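Lipoprotein signal peptidase (Staphylococcus aureus, PDB 6RYO) cleaves the signal peptide from bacterial prolipoproteins within the membrane, just before the lipid-modified cysteine, as an aspartic protease. Local coordinates at residues G32-I37 with F115-I120; V47-I52 with L128-D133; D60-I65 with L69-H74; I100-F105 with S121-G126. All coordinates share one frame; numbering follows the deposited sequence.

In the fold
Contacts 1 and 2 join the same two transmembrane helices, 31-55 and 114-137, near opposite ends, their centres about 20 Å apart. Contact 4 ties helix 114-137 to helix 87-108; its centre is about 9 Å from that of contact 1, and the two touch. Contact 3, a hairpin of strands 61-63 and 69-76, meets contact 2 through Ile52 and Ile71, with centres about 17 Å apart. Along the chain the segments of contact 1 alternate with those of contacts 2 and 4, while contact 3 closes before contact 4 opens. Thus helix 114-137 is the shared element of the bundle, and the hairpin lies at the end of the predicted catalytic aspartates, Asp142 and Asp160.

Contact 1. Residues G32-I37 with F115-I120; sequences GTSILI and FMQVAI. With OLC ((2R)-2,3-dihydroxypropyl (9Z)-octadec-9-enoate), chain D; OLC ((2R)-2,3-dihydroxypropyl (9Z)-octadec-9-enoate), chain F; OLC ((2R)-2,3-dihydroxypropyl (9Z)-octadec-9-enoate), chain C.
Gln117, whose CB packs 3.8 Å from Ser34 OG, has its amide gripped from several sides: NE2 donates to the carbonyls of Ala110 and Lys28, and OE1 accepts from Phe30 N. These bonds use both ends of the amide and should fix its rotation; within the transmembrane bundle, those to Lys28 and Phe30 tie helix 114-137 to the chain just before helix 31-55, and the one to Ala110 holds the preceding connection. Ser34 OG, 3.9 Å from Gln117 OE1, is instead bonded to Phe30 O, four residues back, just ahead of helix 31-55, and no hydrogen bond joins 32-37 to 115-120.

The CA atoms of Ser34 and Val118 are 5.7 Å apart, a close spacing consistent with the small serine side chain. Bound monoolein lines one side: head-group ester and hydroxyl oxygens lie against Leu36 and Phe115, with Leu36 CD1 3.3 Å from O20 of the chain F molecule and O23 of the chain D molecule at the Phe115 ring edge. Ile37 and Val118 make an apolar contact, crossing at about a right angle. With Ile37 CG1 anti to its carbonyl carbon (chi1 -78°), CD1 lies 3.9 Å from each Val118 methyl, CG1 and CG2.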
# COMPACT_ATOMS: atom_id res chain seq x y z
N GLY A 32 8.66 12.35 13.71
CA GLY A 32 9.77 12.44 12.78
C GLY A 32 10.03 11.14 12.05
O GLY A 32 10.25 11.12 10.84
N THR A 33 10.00 10.02 12.78
CA THR A 33 10.24 8.72 12.15
C THR A 33 9.04 8.27 11.34
O THR A 33 9.19 7.71 10.24
CB THR A 33 10.58 7.68 13.22
OG1 THR A 33 11.75 8.09 13.94
CG2 THR A 33 10.84 6.33 12.57
N SER A 34 7.82 8.52 11.84
CA SER A 34 6.62 8.01 11.18
C SER A 34 6.41 8.66 9.81
O SER A 34 6.06 7.97 8.84
CB SER A 34 5.41 8.24 12.07
OG SER A 34 5.57 7.59 13.32
N ILE A 35 6.63 9.97 9.71
CA ILE A 35 6.31 10.68 8.47
C ILE A 35 7.30 10.33 7.37
O ILE A 35 6.90 10.04 6.23
CB ILE A 35 6.25 12.20 8.73
CG1 ILE A 35 5.00 12.55 9.53
CG2 ILE A 35 6.30 12.97 7.41
CD1 ILE A 35 4.75 14.03 9.67
N LEU A 36 8.60 10.34 7.68
CA LEU A 36 9.58 10.03 6.64
C LEU A 36 9.55 8.55 6.26
O LEU A 36 9.99 8.21 5.16
CB LEU A 36 10.99 10.44 7.09
CG LEU A 36 11.76 9.76 8.22
CD1 LEU A 36 12.54 8.57 7.70
CD2 LEU A 36 12.70 10.75 8.88
N ILE A 37 9.04 7.68 7.13
CA ILE A 37 8.70 6.33 6.69
C ILE A 37 7.59 6.39 5.65
O ILE A 37 7.68 5.78 4.58
CB ILE A 37 8.30 5.46 7.90
CG1 ILE A 37 9.54 4.99 8.66
CG2 ILE A 37 7.47 4.26 7.45
CD1 ILE A 37 9.24 4.08 9.83
N PHE A 115 6.59 0.85 17.66
CA PHE A 115 6.27 -0.29 16.81
C PHE A 115 4.93 -0.09 16.10
O PHE A 115 4.83 -0.28 14.88
CB PHE A 115 6.25 -1.58 17.63
CG PHE A 115 5.87 -2.80 16.85
CD1 PHE A 115 4.57 -3.27 16.86
CD2 PHE A 115 6.82 -3.48 16.11
CE1 PHE A 115 4.22 -4.39 16.14
CE2 PHE A 115 6.48 -4.61 15.39
CZ PHE A 115 5.18 -5.07 15.41
N MET A 116 3.89 0.28 16.84
CA MET A 116 2.59 0.47 16.23
C MET A 116 2.56 1.73 15.36
O MET A 116 1.91 1.74 14.31
CB MET A 116 1.50 0.54 17.30
CG MET A 116 1.13 -0.81 17.89
SD MET A 116 -0.60 -0.87 18.41
CE MET A 116 -0.60 0.29 19.77
N GLN A 117 3.25 2.79 15.79
CA GLN A 117 3.31 4.01 14.99
C GLN A 117 3.96 3.75 13.64
O GLN A 117 3.55 4.32 12.62
CB GLN A 117 4.06 5.10 15.76
CG GLN A 117 3.31 5.63 16.97
CD GLN A 117 4.05 6.75 17.68
OE1 GLN A 117 5.01 7.31 17.14
NE2 GLN A 117 3.62 7.08 18.89
N VAL A 118 4.99 2.90 13.60
CA VAL A 118 5.58 2.48 12.33
C VAL A 118 4.56 1.70 11.51
O VAL A 118 4.42 1.89 10.30
CB VAL A 118 6.86 1.66 12.57
CG1 VAL A 118 7.32 1.00 11.28
CG2 VAL A 118 7.96 2.54 13.15
N ALA A 119 3.82 0.80 12.17
CA ALA A 119 2.83 -0.01 11.48
C ALA A 119 1.72 0.85 10.90
O ALA A 119 1.31 0.67 9.74
CB ALA A 119 2.25 -1.06 12.43
N ILE A 120 1.21 1.80 11.69
CA ILE A 120 0.19 2.72 11.19
C ILE A 120 0.72 3.52 10.01
O ILE A 120 -0.00 3.75 9.03
CB ILE A 120 -0.29 3.64 12.33
CG1 ILE A 120 -0.95 2.82 13.44
CG2 ILE A 120 -1.26 4.69 11.80
CD1 ILE A 120 -1.36 3.64 14.64
C10 OLC D . 10.68 -6.92 2.62
C9 OLC D . 10.68 -5.96 3.52
C11 OLC D . 10.64 -8.38 3.05
C8 OLC D . 10.64 -6.31 5.00
C24 OLC D . 11.34 -0.10 16.22
C7 OLC D . 10.15 -5.11 5.81
C6 OLC D . 9.79 -5.57 7.22
C5 OLC D . 9.53 -4.35 8.10
C4 OLC D . 9.66 -4.75 9.57
C3 OLC D . 10.45 -3.67 10.31
C2 OLC D . 10.29 -3.85 11.82
C21 OLC D . 10.51 -1.34 14.23
C1 OLC D . 9.70 -2.58 12.42
C22 OLC D . 10.57 -1.33 15.75
O19 OLC D . 9.23 -1.74 11.72
O25 OLC D . 11.36 -0.09 17.62
O23 OLC D . 9.27 -1.29 16.27
O20 OLC D . 9.70 -2.40 13.81
C10 OLC F . 12.05 0.52 1.03
C9 OLC F . 12.07 1.29 2.09
C11 OLC F . 10.89 0.59 0.04
C8 OLC F . 10.94 2.29 2.35
C24 OLC F . 15.44 8.50 11.92
C12 OLC F . 11.29 -0.14 -1.24
C7 OLC F . 11.11 2.96 3.71
C13 OLC F . 10.30 0.19 -2.36
C6 OLC F . 12.39 2.50 4.40
C14 OLC F . 11.05 0.26 -3.69
C5 OLC F . 12.57 3.25 5.72
C4 OLC F . 13.20 4.61 5.45
C3 OLC F . 14.07 5.00 6.64
C2 OLC F . 13.21 5.09 7.90
C21 OLC F . 14.16 6.50 11.11
C1 OLC F . 14.11 5.27 9.12
C22 OLC F . 15.47 6.98 11.74
O19 OLC F . 14.70 4.34 9.55
O25 OLC F . 15.79 8.83 13.23
O23 OLC F . 15.63 6.37 12.99
O20 OLC F . 14.26 6.53 9.72
C18 OLC C . 8.99 -4.91 -2.99
C10 OLC C . 7.93 -1.34 4.26
C9 OLC C . 8.75 -1.21 5.28
C17 OLC C . 8.03 -4.80 -1.81
C11 OLC C . 8.05 -0.44 3.04
C8 OLC C . 9.85 -0.14 5.25
C24 OLC C . 14.68 1.27 16.10
C16 OLC C . 8.84 -4.69 -0.52
C12 OLC C . 7.33 -1.08 1.85
C7 OLC C . 10.94 -0.49 6.26
C15 OLC C . 9.42 -3.28 -0.43
C13 OLC C . 8.08 -2.33 1.43
C6 OLC C . 10.42 -0.34 7.68
C14 OLC C . 8.30 -2.30 -0.07
C5 OLC C . 10.79 1.03 8.24
C4 OLC C . 12.11 0.93 9.02
C3 OLC C . 11.83 1.14 10.50
C2 OLC C . 12.81 2.17 11.07
C21 OLC C . 14.48 2.12 13.77
C1 OLC C . 12.51 2.40 12.54
C22 OLC C . 14.92 2.47 15.19
O19 OLC C . 11.47 2.08 12.99
O25 OLC C . 14.65 1.71 17.43
O23 OLC C . 16.28 2.80 15.19
O20 OLC C . 13.47 3.00 13.37

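Contact 2. Residues V47-I52 with L128-D133; sequences VTKYII and LGNFID. With OLC ((2R)-2,3-dihydroxypropyl (9Z)-octadec-9-enoate), chain G.
Lys49 NZ reaches across to three oxygens of helix 114-137: it donates to Asn130 OD1 at 3.0 Å, more weakly to Gly129 O at 3.2 Å, and forms a salt bridge with Asp133 OD1 at 2.9 Å whose hydrogen bond is itself weak. The donor lies 25° out of the amide carbonyl plane of Asn130. Lys49 and Asp133 approach from opposite directions, and the lysine chain, extended beyond CG, runs on past the carboxylate, with CD 3.2 Å from Asp133 OD2. Gly129 O and Asp133 OD1, two acceptors, are only 2.9 Å apart, a closeness probably eased by the shared ammonium group and by Gln46 NE2, a second donor to OD1.

This polar cluster is the dense part of the contact. Elsewhere these two segments stand apart: their axes approach no nearer than 11.8 Å, at 39° to each other, so one long side chain spans the gap. The side of 47-52 that carries Ile51 makes no contact with 128-133 and meets lipid, Ile51 CG2 lying 3.8 Å from C4 of the chain G monoolein.

Asn130 ND2 bonds to Asp160, a predicted catalytic aspartate, and to the bound peptide's backbone, so Lys49, by holding OD1, is placed to act as a second-shell residue that may help orient the amide. Asp45 offers Lys49 another salt bridge, while Val141 of strand 140-146 and Ala159 of helix 158-174 pack against the lysine chain.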
# COMPACT_ATOMS: atom_id res chain seq x y z
N VAL A 47 7.15 6.50 -7.70
CA VAL A 47 8.20 6.47 -8.71
C VAL A 47 8.15 5.17 -9.50
O VAL A 47 8.10 5.18 -10.74
CB VAL A 47 9.58 6.70 -8.07
CG1 VAL A 47 10.68 6.29 -9.03
CG2 VAL A 47 9.75 8.16 -7.66
N THR A 48 8.13 4.03 -8.80
CA THR A 48 8.11 2.74 -9.47
C THR A 48 6.88 2.59 -10.35
O THR A 48 6.96 2.11 -11.49
CB THR A 48 8.18 1.60 -8.45
OG1 THR A 48 7.22 1.84 -7.41
CG2 THR A 48 9.57 1.51 -7.84
N LYS A 49 5.71 2.97 -9.83
CA LYS A 49 4.49 2.99 -10.64
C LYS A 49 4.69 3.81 -11.91
O LYS A 49 4.27 3.39 -13.00
CB LYS A 49 3.33 3.55 -9.83
CG LYS A 49 2.67 2.58 -8.87
CD LYS A 49 1.68 3.31 -7.98
CE LYS A 49 0.79 2.35 -7.21
NZ LYS A 49 -0.09 3.06 -6.25
N TYR A 50 5.33 4.97 -11.79
CA TYR A 50 5.50 5.85 -12.94
C TYR A 50 6.53 5.31 -13.92
O TYR A 50 6.39 5.51 -15.13
CB TYR A 50 5.89 7.25 -12.47
CG TYR A 50 6.14 8.22 -13.60
CD1 TYR A 50 7.43 8.50 -14.03
CD2 TYR A 50 5.09 8.86 -14.24
CE1 TYR A 50 7.66 9.39 -15.06
CE2 TYR A 50 5.31 9.75 -15.27
CZ TYR A 50 6.60 10.01 -15.68
OH TYR A 50 6.82 10.90 -16.71
N ILE A 51 7.58 4.65 -13.42
CA ILE A 51 8.58 4.09 -14.32
C ILE A 51 7.96 3.02 -15.21
O ILE A 51 8.24 2.96 -16.41
CB ILE A 51 9.77 3.53 -13.51
CG1 ILE A 51 10.40 4.62 -12.63
CG2 ILE A 51 10.82 2.94 -14.44
CD1 ILE A 51 10.76 5.88 -13.37
N ILE A 52 7.10 2.18 -14.64
CA ILE A 52 6.44 1.13 -15.41
C ILE A 52 5.49 1.73 -16.44
O ILE A 52 5.36 1.23 -17.56
CB ILE A 52 5.71 0.15 -14.47
CG1 ILE A 52 6.67 -0.38 -13.41
CG2 ILE A 52 5.10 -0.99 -15.27
CD1 ILE A 52 7.94 -0.95 -13.98
N LEU A 128 -2.40 5.72 0.96
CA LEU A 128 -2.26 6.99 0.24
C LEU A 128 -1.67 6.78 -1.15
O LEU A 128 -2.07 7.45 -2.11
CB LEU A 128 -1.40 7.96 1.06
CG LEU A 128 -1.21 9.36 0.48
CD1 LEU A 128 -2.55 9.99 0.12
CD2 LEU A 128 -0.45 10.23 1.47
N GLY A 129 -0.70 5.86 -1.27
CA GLY A 129 -0.08 5.61 -2.57
C GLY A 129 -1.09 5.17 -3.61
O GLY A 129 -1.09 5.66 -4.74
N ASN A 130 -1.96 4.22 -3.25
CA ASN A 130 -3.04 3.82 -4.15
C ASN A 130 -4.07 4.93 -4.30
O ASN A 130 -4.69 5.06 -5.37
CB ASN A 130 -3.70 2.54 -3.65
CG ASN A 130 -2.88 1.30 -3.93
OD1 ASN A 130 -2.10 1.27 -4.88
ND2 ASN A 130 -3.05 0.27 -3.11
N PHE A 131 -4.28 5.73 -3.25
CA PHE A 131 -5.25 6.81 -3.31
C PHE A 131 -4.90 7.82 -4.40
O PHE A 131 -5.79 8.33 -5.09
CB PHE A 131 -5.35 7.49 -1.95
CG PHE A 131 -6.30 8.66 -1.91
CD1 PHE A 131 -7.67 8.47 -1.85
CD2 PHE A 131 -5.81 9.96 -1.93
CE1 PHE A 131 -8.53 9.55 -1.81
CE2 PHE A 131 -6.67 11.04 -1.90
CZ PHE A 131 -8.03 10.84 -1.83
N ILE A 132 -3.61 8.12 -4.56
CA ILE A 132 -3.18 9.06 -5.59
C ILE A 132 -3.47 8.50 -6.97
O ILE A 132 -3.88 9.24 -7.88
CB ILE A 132 -1.68 9.39 -5.41
CG1 ILE A 132 -1.43 9.96 -4.02
CG2 ILE A 132 -1.21 10.36 -6.48
CD1 ILE A 132 0.04 10.13 -3.68
N ASP A 133 -3.27 7.20 -7.16
CA ASP A 133 -3.52 6.58 -8.46
C ASP A 133 -4.98 6.71 -8.86
O ASP A 133 -5.29 7.03 -10.02
CB ASP A 133 -3.09 5.12 -8.43
CG ASP A 133 -1.58 4.95 -8.48
OD1 ASP A 133 -0.88 5.53 -7.63
OD2 ASP A 133 -1.10 4.23 -9.38
C10 OLC G . 10.28 -4.38 -6.28
C9 OLC G . 10.27 -3.29 -7.03
C11 OLC G . 10.71 -5.73 -6.85
C8 OLC G . 10.69 -3.35 -8.50
C24 OLC G . 11.79 -2.57 -19.90
C12 OLC G . 11.66 -6.42 -5.87
C7 OLC G . 10.93 -1.92 -9.00
C13 OLC G . 10.88 -7.33 -4.93
C6 OLC G . 10.93 -1.89 -10.52
C5 OLC G . 11.53 -0.56 -10.99
C4 OLC G . 11.10 -0.27 -12.43
C3 OLC G . 11.97 -1.06 -13.41
C2 OLC G . 11.52 -0.79 -14.84
C21 OLC G . 13.14 -2.39 -17.80
C1 OLC G . 12.59 -1.27 -15.81
C22 OLC G . 13.14 -2.14 -19.31
O19 OLC G . 13.69 -1.46 -15.43
O25 OLC G . 11.92 -2.70 -21.29
O23 OLC G . 13.35 -0.79 -19.57
O20 OLC G . 12.27 -1.49 -17.16

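Contact 3. Residues D60-I65 with L69-H74; sequences DSFEVI and LNITSH. With OLC ((2R)-2,3-dihydroxypropyl (9Z)-octadec-9-enoate), chain G.
The Phe62 ring leans on Ile71, its CE2 3.5 Å from Ile71 CB, an oblique approach in which the two side chains lie alongside and point the same way. One face of the ring carries the glycerol part of the chain G monoolein, with C21 3.5 Å above the plane and offset towards the rim. On the other face of the sheet, Glu63 and Asn70 also run side by side, their carboxylate and amide planes 52° apart; here it is the methylene Glu63 CG that comes 3.1 Å from Asn70 OD1.

Backbone bonds set this pairing. Phe62 and Ile71 form an antiparallel hydrogen-bonded pair, and Ile71 N to Phe62 O, at 2.9 Å, is almost straight (176° at the hydrogen). Beside them, Ser61 and Thr72 are a non-hydrogen-bonded pair, yet Ser61 OG donates to Thr72 OG1 at 2.9 Å. Thr72 OG1 has a second partner in Asp145, on strand 140-146.

Further along, Val64 and Ile65 both face Leu69, whose O accepts from Val64 N (3.0 Å) and Ile65 N (3.2 Å). Val64 is thereby turned towards the opposing strand: its CB meets Leu69 CD2, and its CG2 lies 3.5 Å from Ile71 CG1, which chi1 of -60° sets anti to the isoleucine carbonyl carbon.

The paired backbones and doubled donor at Leu69 O define a beta hairpin with a classic beta bulge near its turn, part of the three-stranded antiparallel sheet whose strand 140-146 carries the predicted catalytic Asp142.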
# COMPACT_ATOMS: atom_id res chain seq x y z
N ASP A 60 2.86 -6.09 -21.30
CA ASP A 60 4.28 -6.40 -21.42
C ASP A 60 4.82 -6.94 -20.09
O ASP A 60 4.28 -6.67 -19.02
CB ASP A 60 5.07 -5.16 -21.84
CG ASP A 60 4.79 -4.77 -23.28
OD1 ASP A 60 4.12 -5.54 -24.00
OD2 ASP A 60 5.25 -3.68 -23.69
N SER A 61 5.89 -7.71 -20.19
CA SER A 61 6.48 -8.35 -19.01
C SER A 61 7.95 -8.64 -19.27
O SER A 61 8.30 -9.18 -20.32
CB SER A 61 5.73 -9.65 -18.67
OG SER A 61 6.26 -10.25 -17.50
N PHE A 62 8.80 -8.26 -18.31
CA PHE A 62 10.22 -8.58 -18.36
C PHE A 62 10.65 -9.12 -17.00
O PHE A 62 10.13 -8.72 -15.96
CB PHE A 62 11.07 -7.35 -18.76
CG PHE A 62 11.57 -6.53 -17.60
CD1 PHE A 62 12.85 -6.72 -17.10
CD2 PHE A 62 10.77 -5.56 -17.02
CE1 PHE A 62 13.32 -5.97 -16.04
CE2 PHE A 62 11.24 -4.80 -15.95
CZ PHE A 62 12.51 -5.01 -15.46
N GLU A 63 11.62 -10.03 -17.03
CA GLU A 63 12.00 -10.78 -15.84
C GLU A 63 12.90 -9.97 -14.92
O GLU A 63 13.71 -9.15 -15.37
CB GLU A 63 12.71 -12.08 -16.24
CG GLU A 63 11.93 -12.95 -17.21
CD GLU A 63 12.70 -14.20 -17.61
OE1 GLU A 63 13.94 -14.16 -17.63
OE2 GLU A 63 12.05 -15.23 -17.89
N VAL A 64 12.76 -10.21 -13.62
CA VAL A 64 13.68 -9.70 -12.60
C VAL A 64 14.51 -10.83 -12.00
O VAL A 64 15.74 -10.83 -12.09
CB VAL A 64 12.92 -8.92 -11.50
CG1 VAL A 64 13.79 -8.77 -10.26
CG2 VAL A 64 12.51 -7.55 -12.02
N ILE A 65 13.85 -11.81 -11.39
CA ILE A 65 14.48 -13.04 -10.94
C ILE A 65 13.84 -14.18 -11.73
O ILE A 65 12.62 -14.37 -11.65
CB ILE A 65 14.32 -13.26 -9.43
CG1 ILE A 65 15.04 -12.16 -8.64
CG2 ILE A 65 14.85 -14.63 -9.03
CD1 ILE A 65 15.04 -12.37 -7.14
N LEU A 69 10.00 -13.91 -10.32
CA LEU A 69 9.55 -12.52 -10.22
C LEU A 69 9.65 -11.88 -11.59
O LEU A 69 10.73 -11.81 -12.18
CB LEU A 69 10.37 -11.74 -9.18
CG LEU A 69 9.78 -10.46 -8.56
CD1 LEU A 69 10.55 -10.10 -7.29
CD2 LEU A 69 9.78 -9.27 -9.52
N ASN A 70 8.51 -11.39 -12.09
CA ASN A 70 8.46 -10.61 -13.31
C ASN A 70 7.84 -9.24 -13.03
O ASN A 70 7.13 -9.05 -12.04
CB ASN A 70 7.65 -11.33 -14.40
CG ASN A 70 8.33 -12.57 -14.91
OD1 ASN A 70 9.14 -12.51 -15.84
ND2 ASN A 70 8.01 -13.72 -14.32
N ILE A 71 8.15 -8.28 -13.90
CA ILE A 71 7.51 -6.97 -13.88
C ILE A 71 6.49 -6.97 -15.01
O ILE A 71 6.83 -6.76 -16.18
CB ILE A 71 8.53 -5.83 -14.03
CG1 ILE A 71 9.54 -5.87 -12.89
CG2 ILE A 71 7.81 -4.50 -14.06
CD1 ILE A 71 8.93 -5.74 -11.51
N THR A 72 5.23 -7.20 -14.66
CA THR A 72 4.15 -7.32 -15.63
C THR A 72 3.25 -6.09 -15.49
O THR A 72 2.60 -5.90 -14.45
CB THR A 72 3.36 -8.61 -15.40
OG1 THR A 72 4.25 -9.73 -15.53
CG2 THR A 72 2.26 -8.74 -16.43
N SER A 73 3.23 -5.26 -16.53
CA SER A 73 2.46 -4.03 -16.49
C SER A 73 0.97 -4.35 -16.47
O SER A 73 0.45 -5.01 -17.38
CB SER A 73 2.81 -3.15 -17.70
OG SER A 73 2.15 -1.90 -17.63
N HIS A 74 0.28 -3.89 -15.43
CA HIS A 74 -1.16 -4.09 -15.28
C HIS A 74 -1.78 -2.84 -14.69
O HIS A 74 -1.11 -2.03 -14.04
CB HIS A 74 -1.46 -5.31 -14.39
CG HIS A 74 -2.92 -5.53 -14.15
ND1 HIS A 74 -3.79 -5.95 -15.13
CD2 HIS A 74 -3.67 -5.39 -13.03
CE1 HIS A 74 -5.00 -6.06 -14.63
NE2 HIS A 74 -4.96 -5.72 -13.36
C10 OLC G . 10.28 -4.38 -6.28
C9 OLC G . 10.27 -3.29 -7.03
C11 OLC G . 10.71 -5.73 -6.85
C8 OLC G . 10.69 -3.35 -8.50
C24 OLC G . 11.79 -2.57 -19.90
C12 OLC G . 11.66 -6.42 -5.87
C7 OLC G . 10.93 -1.92 -9.00
C13 OLC G . 10.88 -7.33 -4.93
C6 OLC G . 10.93 -1.89 -10.52
C5 OLC G . 11.53 -0.56 -10.99
C4 OLC G . 11.10 -0.27 -12.43
C3 OLC G . 11.97 -1.06 -13.41
C2 OLC G . 11.52 -0.79 -14.84
C21 OLC G . 13.14 -2.39 -17.80
C1 OLC G . 12.59 -1.27 -15.81
C22 OLC G . 13.14 -2.14 -19.31
O19 OLC G . 13.69 -1.46 -15.43
O25 OLC G . 11.92 -2.70 -21.29
O23 OLC G . 13.35 -0.79 -19.57
O20 OLC G . 12.27 -1.49 -17.16

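Contact 4. Residues I100-F105 with S121-G126; sequences IALVYF and SLLFAG. With OLC ((2R)-2,3-dihydroxypropyl (9Z)-octadec-9-enoate), chain E.
Phe124 CG stands anti to its backbone nitrogen (chi1 -168°), which swings the ring out to the flank of helix 87-108, where Val103 CG2 lies 3.6 Å from Phe124 CE2. Leu102 takes another rotamer: CG lies anti to the carbonyl carbon (chi1 -80°), and its two methyls are carried forward to 121-126, CD1 onto the backbone and CD2 onto the Leu123 side chain. Leu102 CD1 rests against the peptide between Leu123 and Phe124, 3.9 Å from Leu123 C and 3.7 Å from Phe124 N, while CD2 meets Leu123 CD1 at 4.0 Å, the two leucine side chains crossing at about a right angle.

The main chains run nearly antiparallel, with segment axes 161° apart and 10.0 Å at closest approach. They are consecutive transmembrane helices, 87-108 and 114-137, joined by a short connection, and so form a helical hairpin. The nearest CA atoms, those of Leu102 and Phe124, are 6.7 Å apart; the side-chain packing is apolar and no hydrogen bond crosses.

Around the Phe124 ring the neighbours differ by direction. Leu102 CB sits at the edge, near the ring plane, and Val103 crosses obliquely. The chain E monoolein lies over one face, its ester oxygen O20 being 3.8 Å above the plane and displaced towards the rim; C2 of the same lipid touches Phe124 CE1 at 3.6 Å. Leu123 also packs on Val167 of helix 158-174, while one turn before Ala125, Ser121 OG bonds to Gln117 O within its own helix and weakly to Ser34 O of helix 31-55.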
# COMPACT_ATOMS: atom_id res chain seq x y z
N ILE A 100 -8.42 8.89 7.93
CA ILE A 100 -8.66 9.71 9.11
C ILE A 100 -8.59 8.86 10.38
O ILE A 100 -8.05 9.30 11.40
CB ILE A 100 -10.02 10.43 8.98
CG1 ILE A 100 -10.04 11.30 7.72
CG2 ILE A 100 -10.29 11.28 10.21
CD1 ILE A 100 -8.87 12.25 7.60
N ALA A 101 -9.13 7.64 10.32
CA ALA A 101 -9.12 6.77 11.49
C ALA A 101 -7.70 6.38 11.88
O ALA A 101 -7.39 6.24 13.07
CB ALA A 101 -9.97 5.53 11.23
N LEU A 102 -6.82 6.18 10.89
CA LEU A 102 -5.43 5.83 11.17
C LEU A 102 -4.74 6.95 11.95
O LEU A 102 -4.03 6.69 12.93
CB LEU A 102 -4.69 5.54 9.87
CG LEU A 102 -4.89 4.14 9.28
CD1 LEU A 102 -4.31 4.08 7.87
CD2 LEU A 102 -4.25 3.09 10.17
N VAL A 103 -4.93 8.20 11.52
CA VAL A 103 -4.38 9.34 12.24
C VAL A 103 -4.92 9.38 13.66
O VAL A 103 -4.18 9.60 14.63
CB VAL A 103 -4.67 10.65 11.49
CG1 VAL A 103 -4.20 11.85 12.29
CG2 VAL A 103 -4.01 10.63 10.12
N TYR A 104 -6.23 9.15 13.81
CA TYR A 104 -6.84 9.16 15.14
C TYR A 104 -6.37 7.97 15.97
O TYR A 104 -6.14 8.10 17.18
CB TYR A 104 -8.36 9.15 15.00
CG TYR A 104 -9.08 9.38 16.31
CD1 TYR A 104 -9.27 10.66 16.80
CD2 TYR A 104 -9.56 8.31 17.05
CE1 TYR A 104 -9.93 10.87 17.99
CE2 TYR A 104 -10.21 8.51 18.24
CZ TYR A 104 -10.40 9.80 18.70
OH TYR A 104 -11.05 10.00 19.89
N PHE A 105 -6.23 6.80 15.34
CA PHE A 105 -5.61 5.66 16.01
C PHE A 105 -4.19 6.01 16.46
O PHE A 105 -3.79 5.71 17.59
CB PHE A 105 -5.60 4.45 15.06
CG PHE A 105 -5.38 3.12 15.74
CD1 PHE A 105 -5.05 3.03 17.08
CD2 PHE A 105 -5.48 1.95 15.01
CE1 PHE A 105 -4.84 1.81 17.68
CE2 PHE A 105 -5.28 0.72 15.61
CZ PHE A 105 -4.96 0.65 16.95
N SER A 121 1.98 3.94 10.07
CA SER A 121 2.59 4.64 8.95
C SER A 121 2.62 3.77 7.70
O SER A 121 2.30 4.24 6.60
CB SER A 121 4.01 5.09 9.32
OG SER A 121 3.99 5.88 10.49
N LEU A 122 3.01 2.50 7.85
CA LEU A 122 2.99 1.58 6.72
C LEU A 122 1.58 1.41 6.18
O LEU A 122 1.38 1.31 4.96
CB LEU A 122 3.57 0.23 7.13
CG LEU A 122 5.07 0.24 7.47
CD1 LEU A 122 5.54 -1.17 7.82
CD2 LEU A 122 5.87 0.81 6.31
N LEU A 123 0.58 1.35 7.07
CA LEU A 123 -0.81 1.31 6.63
C LEU A 123 -1.22 2.62 5.97
O LEU A 123 -1.89 2.62 4.93
CB LEU A 123 -1.73 0.99 7.81
CG LEU A 123 -1.53 -0.34 8.54
CD1 LEU A 123 -2.41 -0.40 9.78
CD2 LEU A 123 -1.82 -1.50 7.63
N PHE A 124 -0.82 3.75 6.56
CA PHE A 124 -1.19 5.05 6.00
C PHE A 124 -0.54 5.26 4.64
O PHE A 124 -1.21 5.69 3.69
CB PHE A 124 -0.80 6.17 6.97
CG PHE A 124 -1.38 7.51 6.62
CD1 PHE A 124 -0.81 8.30 5.63
CD2 PHE A 124 -2.48 7.99 7.30
CE1 PHE A 124 -1.35 9.53 5.31
CE2 PHE A 124 -3.02 9.23 6.99
CZ PHE A 124 -2.45 10.00 6.00
N ALA A 125 0.76 4.98 4.53
CA ALA A 125 1.47 5.21 3.28
C ALA A 125 0.95 4.30 2.17
O ALA A 125 0.78 4.73 1.02
CB ALA A 125 2.97 5.01 3.48
N GLY A 126 0.69 3.03 2.49
CA GLY A 126 0.19 2.11 1.49
C GLY A 126 -1.19 2.47 0.98
O GLY A 126 -1.51 2.20 -0.18
C10 OLC E . 5.71 13.01 -1.54
C9 OLC E . 4.93 12.46 -0.63
C11 OLC E . 6.46 14.30 -1.23
C8 OLC E . 4.78 13.13 0.74
C24 OLC E . 0.71 10.05 11.93
C12 OLC E . 7.25 14.72 -2.47
C7 OLC E . 3.56 12.55 1.45
C6 OLC E . 3.94 11.24 2.14
C5 OLC E . 3.02 11.03 3.34
C4 OLC E . 3.23 12.16 4.34
C3 OLC E . 2.07 12.21 5.33
C2 OLC E . 1.91 10.84 5.99
C21 OLC E . 0.58 10.16 9.46
C1 OLC E . 1.28 11.00 7.37
C22 OLC E . 1.31 9.52 10.63
O19 OLC E . 0.79 12.03 7.69
O25 OLC E . 1.02 11.41 12.06
O23 OLC E . 1.14 8.13 10.57
O20 OLC E . 1.30 9.93 8.28